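Local coordinates for immunity protein 52 domain-containing protein (Burkholderia pseudomallei K96243, PDB 4RHO) that is of unknown function but probably acts as an immunity protein that protects the cell against a cognate bacterial toxin, at residues 188-193 with 251-256; 193-198 with 214-219. All blocks are in the same frame, centred on the assembly; numbering follows the deposited sequence.

Interaction 1 of 2, residues 188-193 with 251-256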
loop_
_atom_site.group_PDB
_atom_site.type_symbol
_atom_site.label_atom_id
_atom_site.label_comp_id
_atom_site.label_asym_id
_atom_site.label_seq_id
_atom_site.Cartn_x
_atom_site.Cartn_y
_atom_site.Cartn_z
ATOM N N TRP A 188 9.421 7.963 -2.120
ATOM C CA TRP A 188 10.376 7.020 -2.710
ATOM C C TRP A 188 9.942 6.664 -4.133
ATOM O O TRP A 188 10.734 6.788 -5.073
ATOM C CB TRP A 188 10.494 5.740 -1.846
ATOM C CG TRP A 188 11.713 4.897 -2.158
ATOM C CD1 TRP A 188 12.558 5.033 -3.223
ATOM C CD2 TRP A 188 12.234 3.820 -1.367
ATOM N NE1 TRP A 188 13.578 4.115 -3.139
ATOM C CE2 TRP A 188 13.403 3.355 -2.009
ATOM C CE3 TRP A 188 11.851 3.226 -0.151
ATOM C CZ2 TRP A 188 14.170 2.300 -1.496
ATOM C CZ3 TRP A 188 12.601 2.170 0.345
ATOM C CH2 TRP A 188 13.742 1.716 -0.325
HETATM N N MSE A 189 8.656 6.263 -4.294
HETATM C CA MSE A 189 8.084 5.844 -5.588
HETATM C C MSE A 189 6.687 6.366 -5.774
HETATM O O MSE A 189 5.899 6.350 -4.828
HETATM C CB MSE A 189 8.046 4.332 -5.686
HETATM C CG MSE A 189 9.343 3.725 -5.828
HETATM SE SE MSE A 189 9.170 1.852 -5.922
HETATM C CE MSE A 189 10.996 1.448 -6.142
ATOM N N LEU A 190 6.302 6.609 -7.029
ATOM C CA LEU A 190 4.931 6.978 -7.360
ATOM C C LEU A 190 4.487 6.286 -8.638
ATOM O O LEU A 190 5.096 6.486 -9.691
ATOM C CB LEU A 190 4.800 8.506 -7.510
ATOM C CG LEU A 190 3.427 9.014 -7.974
ATOM C CD1 LEU A 190 2.381 8.828 -6.892
ATOM C CD2 LEU A 190 3.499 10.462 -8.389
ATOM N N TYR A 191 3.409 5.480 -8.558
ATOM C CA TYR A 191 2.836 4.846 -9.739
ATOM C C TYR A 191 1.672 5.664 -10.277
ATOM O O TYR A 191 0.790 6.066 -9.516
ATOM C CB TYR A 191 2.372 3.403 -9.431
ATOM C CG TYR A 191 1.523 2.799 -10.538
ATOM C CD1 TYR A 191 2.111 2.248 -11.676
ATOM C CD2 TYR A 191 0.130 2.838 -10.477
ATOM C CE1 TYR A 191 1.336 1.728 -12.715
ATOM C CE2 TYR A 191 -0.658 2.315 -11.508
ATOM C CZ TYR A 191 -0.051 1.764 -12.627
ATOM O OH TYR A 191 -0.822 1.252 -13.645
ATOM N N LEU A 192 1.656 5.887 -11.588
ATOM C CA LEU A 192 0.540 6.532 -12.268
ATOM C C LEU A 192 0.158 5.728 -13.507
ATOM O O LEU A 192 1.033 5.211 -14.194
ATOM C CB LEU A 192 0.898 7.989 -12.652
ATOM C CG LEU A 192 1.091 8.962 -11.480
ATOM C CD1 LEU A 192 1.670 10.262 -11.951
ATOM C CD2 LEU A 192 -0.228 9.203 -10.736
ATOM N N PRO A 193 -1.154 5.531 -13.770
ATOM C CA PRO A 193 -1.547 4.680 -14.917
ATOM C C PRO A 193 -1.371 5.406 -16.261
ATOM O O PRO A 193 -2.279 5.418 -17.090
ATOM C CB PRO A 193 -3.015 4.357 -14.630
ATOM C CG PRO A 193 -3.502 5.504 -13.829
ATOM C CD PRO A 193 -2.328 6.027 -13.027
ATOM N N ASP A 251 1.034 18.684 -16.362
ATOM C CA ASP A 251 -0.332 18.182 -16.085
ATOM C C ASP A 251 -0.358 16.627 -16.057
ATOM O O ASP A 251 -1.221 16.008 -16.686
ATOM C CB ASP A 251 -1.348 18.731 -17.125
ATOM C CG ASP A 251 -2.802 18.741 -16.632
ATOM O OD1 ASP A 251 -3.044 18.326 -15.465
ATOM O OD2 ASP A 251 -3.680 19.211 -17.388
ATOM N N LEU A 252 0.585 16.014 -15.320
ATOM C CA LEU A 252 0.649 14.551 -15.187
ATOM C C LEU A 252 0.226 14.116 -13.786
ATOM O O LEU A 252 -0.027 12.934 -13.557
ATOM C CB LEU A 252 2.079 14.037 -15.493
ATOM C CG LEU A 252 2.553 14.192 -16.945
ATOM C CD1 LEU A 252 4.044 13.924 -17.062
ATOM C CD2 LEU A 252 1.772 13.272 -17.879
ATOM N N LEU A 253 0.150 15.072 -12.846
ATOM C CA LEU A 253 -0.201 14.766 -11.469
ATOM C C LEU A 253 -1.638 15.249 -11.145
ATOM O O LEU A 253 -1.896 16.450 -11.093
ATOM C CB LEU A 253 0.819 15.410 -10.503
ATOM C CG LEU A 253 0.824 14.862 -9.078
ATOM C CD1 LEU A 253 1.165 13.380 -9.064
ATOM C CD2 LEU A 253 1.798 15.620 -8.213
ATOM N N PRO A 254 -2.590 14.318 -10.955
ATOM C CA PRO A 254 -3.968 14.743 -10.666
ATOM C C PRO A 254 -4.145 15.153 -9.209
ATOM O O PRO A 254 -3.356 14.758 -8.358
ATOM C CB PRO A 254 -4.792 13.501 -10.996
ATOM C CG PRO A 254 -3.878 12.357 -10.716
ATOM C CD PRO A 254 -2.470 12.840 -11.019
ATOM N N ALA A 255 -5.199 15.921 -8.916
ATOM C CA ALA A 255 -5.540 16.268 -7.530
ATOM C C ALA A 255 -6.251 15.108 -6.860
ATOM O O ALA A 255 -6.977 14.369 -7.527
ATOM C CB ALA A 255 -6.420 17.512 -7.502
ATOM N N TYR A 256 -6.022 14.913 -5.541
ATOM C CA TYR A 256 -6.675 13.829 -4.781
ATOM C C TYR A 256 -8.200 13.825 -5.008
ATOM O O TYR A 256 -8.803 12.761 -5.136
ATOM C CB TYR A 256 -6.381 13.963 -3.273
ATOM C CG TYR A 256 -4.959 13.626 -2.876
ATOM C CD1 TYR A 256 -4.468 12.326 -3.004
ATOM C CD2 TYR A 256 -4.176 14.544 -2.181
ATOM C CE1 TYR A 256 -3.192 11.985 -2.558
ATOM C CE2 TYR A 256 -2.899 14.213 -1.725
ATOM C CZ TYR A 256 -2.419 12.929 -1.900
ATOM O OH TYR A 256 -1.172 12.598 -1.433
#
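Leu-192 and Leu-253 make the nearest backbone approach, with Leu-192 CA 8.3 Å from Leu-253 CA; the backbones stay well apart, side chains bridge the gap, one of them also reaching a backbone carbonyl, and no hydrogen bond crosses it. This is the packing of a loop on the face of an antiparallel sheet. Strand 189-192 presents alternate residues to its two sides: Met-189 and Tyr-191 turn to helix 148-162, while Leu-190 and Leu-192 point toward 251-256. That loop begins where a Schellman motif ends helix 234-249, with Asp-251 in the positive-phi position, and the chain then lays Leu-252, Leu-253 and Pro-254 against the strand.

Leucine suits these places because its branched end can bridge the wide spacing. Leu-253 reaches back to the sheet because its CG stands anti to the backbone N (chi1 -163°), and its CD1 meets Leu-190 CD2 at 3.8 Å, the two side chains crossing obliquely. The same methyl lies near the neighbouring strand residue, with Leu-192 CD1 4.3 Å from Leu-253 CD1. Leu-247 of the helix also touches Leu-190 and Leu-253, extending this apolar patch. At the margin, Leu-192 CD2 touches the CD corner of the Pro-254 ring at 4.3 Å. Leu-252 O, hydrogen-bonded to Lys-194 NZ, receives an apolar neighbour as well: Leu-192 CD1 rests 3.5 Å from it.

Interaction 2 of 2, residues 193-198 with 214-219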
loop_
_atom_site.group_PDB
_atom_site.type_symbol
_atom_site.label_atom_id
_atom_site.label_comp_id
_atom_site.label_asym_id
_atom_site.label_seq_id
_atom_site.Cartn_x
_atom_site.Cartn_y
_atom_site.Cartn_z
ATOM N N PRO A 193 -1.154 5.531 -13.770
ATOM C CA PRO A 193 -1.547 4.680 -14.917
ATOM C C PRO A 193 -1.371 5.406 -16.261
ATOM O O PRO A 193 -2.279 5.418 -17.090
ATOM C CB PRO A 193 -3.015 4.357 -14.630
ATOM C CG PRO A 193 -3.502 5.504 -13.829
ATOM C CD PRO A 193 -2.328 6.027 -13.027
ATOM N N LYS A 194 -0.188 5.986 -16.477
ATOM C CA LYS A 194 0.152 6.674 -17.717
ATOM C C LYS A 194 1.558 6.317 -18.140
ATOM O O LYS A 194 2.379 5.936 -17.294
ATOM C CB LYS A 194 0.013 8.212 -17.546
ATOM C CG LYS A 194 -1.439 8.699 -17.555
ATOM C CD LYS A 194 -1.558 10.209 -17.278
ATOM C CE LYS A 194 -1.341 10.548 -15.816
ATOM N NZ LYS A 194 -1.705 11.951 -15.514
ATOM N N VAL A 195 1.849 6.407 -19.443
ATOM C CA VAL A 195 3.198 6.170 -19.938
ATOM C C VAL A 195 4.020 7.438 -19.747
ATOM O O VAL A 195 3.751 8.451 -20.399
ATOM C CB VAL A 195 3.201 5.694 -21.421
ATOM C CG1 VAL A 195 4.636 5.498 -21.935
ATOM C CG2 VAL A 195 2.385 4.406 -21.584
ATOM N N ILE A 196 4.921 7.430 -18.756
ATOM C CA ILE A 196 5.738 8.594 -18.434
ATOM C C ILE A 196 7.180 8.353 -18.896
ATOM O O ILE A 196 7.759 7.307 -18.591
ATOM C CB ILE A 196 5.653 8.915 -16.917
ATOM C CG1 ILE A 196 4.201 9.301 -16.524
ATOM C CG2 ILE A 196 6.651 10.021 -16.528
ATOM C CD1 ILE A 196 3.976 9.485 -15.057
ATOM N N THR A 197 7.735 9.294 -19.694
ATOM C CA THR A 197 9.031 9.094 -20.341
ATOM C C THR A 197 10.146 9.909 -19.670
ATOM O O THR A 197 9.880 10.798 -18.854
ATOM C CB THR A 197 8.943 9.452 -21.842
ATOM O OG1 THR A 197 8.626 10.840 -21.974
ATOM C CG2 THR A 197 7.907 8.595 -22.595
ATOM N N GLN A 198 11.390 9.609 -20.044
ATOM C CA GLN A 198 12.586 10.302 -19.581
ATOM C C GLN A 198 12.564 11.775 -20.018
ATOM O O GLN A 198 12.997 12.646 -19.267
ATOM C CB GLN A 198 13.823 9.593 -20.138
ATOM C CG GLN A 198 15.135 10.133 -19.651
ATOM C CD GLN A 198 16.269 9.380 -20.289
ATOM O OE1 GLN A 198 16.684 8.316 -19.814
ATOM N NE2 GLN A 198 16.704 9.843 -21.461
ATOM N N GLY A 214 -1.111 -6.744 -22.754
ATOM C CA GLY A 214 -0.484 -6.450 -24.040
ATOM C C GLY A 214 -0.082 -5.003 -24.271
ATOM O O GLY A 214 0.095 -4.590 -25.422
ATOM N N LYS A 215 0.127 -4.226 -23.184
ATOM C CA LYS A 215 0.584 -2.828 -23.314
ATOM C C LYS A 215 1.086 -2.280 -21.971
ATOM O O LYS A 215 0.795 -2.854 -20.915
ATOM C CB LYS A 215 -0.548 -1.918 -23.872
ATOM C CG LYS A 215 -1.659 -1.613 -22.861
ATOM C CD LYS A 215 -2.659 -0.602 -23.417
ATOM C CE LYS A 215 -3.625 -0.111 -22.362
ATOM N NZ LYS A 215 -2.939 0.705 -21.318
ATOM N N GLN A 216 1.818 -1.143 -22.009
ATOM C CA GLN A 216 2.254 -0.476 -20.793
ATOM C C GLN A 216 1.065 0.179 -20.112
ATOM O O GLN A 216 0.421 1.054 -20.697
ATOM C CB GLN A 216 3.351 0.559 -21.093
ATOM C CG GLN A 216 3.871 1.263 -19.834
ATOM C CD GLN A 216 5.005 2.214 -20.119
ATOM O OE1 GLN A 216 5.656 2.152 -21.162
ATOM N NE2 GLN A 216 5.330 3.047 -19.146
ATOM N N THR A 217 0.704 -0.316 -18.932
ATOM C CA THR A 217 -0.443 0.193 -18.187
ATOM C C THR A 217 -0.078 1.518 -17.474
ATOM O O THR A 217 -0.886 2.450 -17.447
ATOM C CB THR A 217 -0.928 -0.866 -17.187
ATOM O OG1 THR A 217 -1.163 -2.083 -17.885
ATOM C CG2 THR A 217 -2.191 -0.436 -16.448
ATOM N N GLY A 218 1.122 1.573 -16.902
ATOM C CA GLY A 218 1.581 2.749 -16.177
ATOM C C GLY A 218 3.075 2.804 -15.984
ATOM O O GLY A 218 3.822 2.077 -16.643
ATOM N N THR A 219 3.529 3.699 -15.121
ATOM C CA THR A 219 4.953 3.867 -14.860
ATOM C C THR A 219 5.184 4.107 -13.383
ATOM O O THR A 219 4.463 4.896 -12.769
ATOM C CB THR A 219 5.525 5.051 -15.712
ATOM O OG1 THR A 219 5.090 4.922 -17.064
ATOM C CG2 THR A 219 7.054 5.128 -15.663
HETATM O O HOH W 1 7.851 4.643 -19.340
#
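Val-195 sets both its methyls over one face of the Gln-216 amide. With CG1 anti to the backbone N (chi1 178°), the fork opens onto the flat group: Val-195 CG2 lies 3.7 Å from Gln-216 CD, and Val-195 CG1 3.6 Å from Gln-216 OE1. A beta-branched residue suits this place because its two methyls cover the amide together. Gln-216, its chain extended from strand 215-222 toward the loop, spends its NH2 group in two ways. Gln-216 NE2 donates to Gly-218 O at 3.1 Å, an approach from above that carbonyl's plane though close to the glutamine's own, and it also donates to a water that in turn gives a hydrogen bond to Ile-196 O.

Thr-219 points toward the loop and delivers its hydroxyl to the backbone: Thr-219 OG1 donates to Lys-194 O at 2.9 Å, in the carbonyl plane and on a lone pair. Gly-218 belongs to a classic beta bulge in which it and Thr-217 both face Val-210. Lacking a side chain, it lets Pro-193 CA lie 3.9 Å from Gly-218 CA, and its CA-H makes a bent contact with Lys-194 O. The touching parts, 193-196 and 216-219, run 77° apart, a crossing rather than a strand pairing. One direct hydroxyl bond and one water bridge from the glutamine amide thus carry the polar link between loop and strand, the amide being held by Gly-218 O of its own strand.

Interactions 1 and 2 are successive contacts of one continuous run, 188-198, and share Pro-193, where the chain leaves strand 189-192; their centres lie 12 Å apart. The sheet joins them directly, since strands 189-192 and 215-222 are antiparallel neighbours and Leu-192 O accepts a probable hydrogen bond from Thr-219 N at 3.1 Å. A second tie comes from Lys-194, which starts away from 214-219 and whose NZ comes within 2.8 Å of Leu-252 O in interaction 1. On the other face of the strand Tyr-191 OH packs 3.5 Å from Thr-217 CG2. Together the contacts join the loop after helix 234-249, the strand pair and the loop leaving 189-192; with the function unknown, neither can be tied to a site.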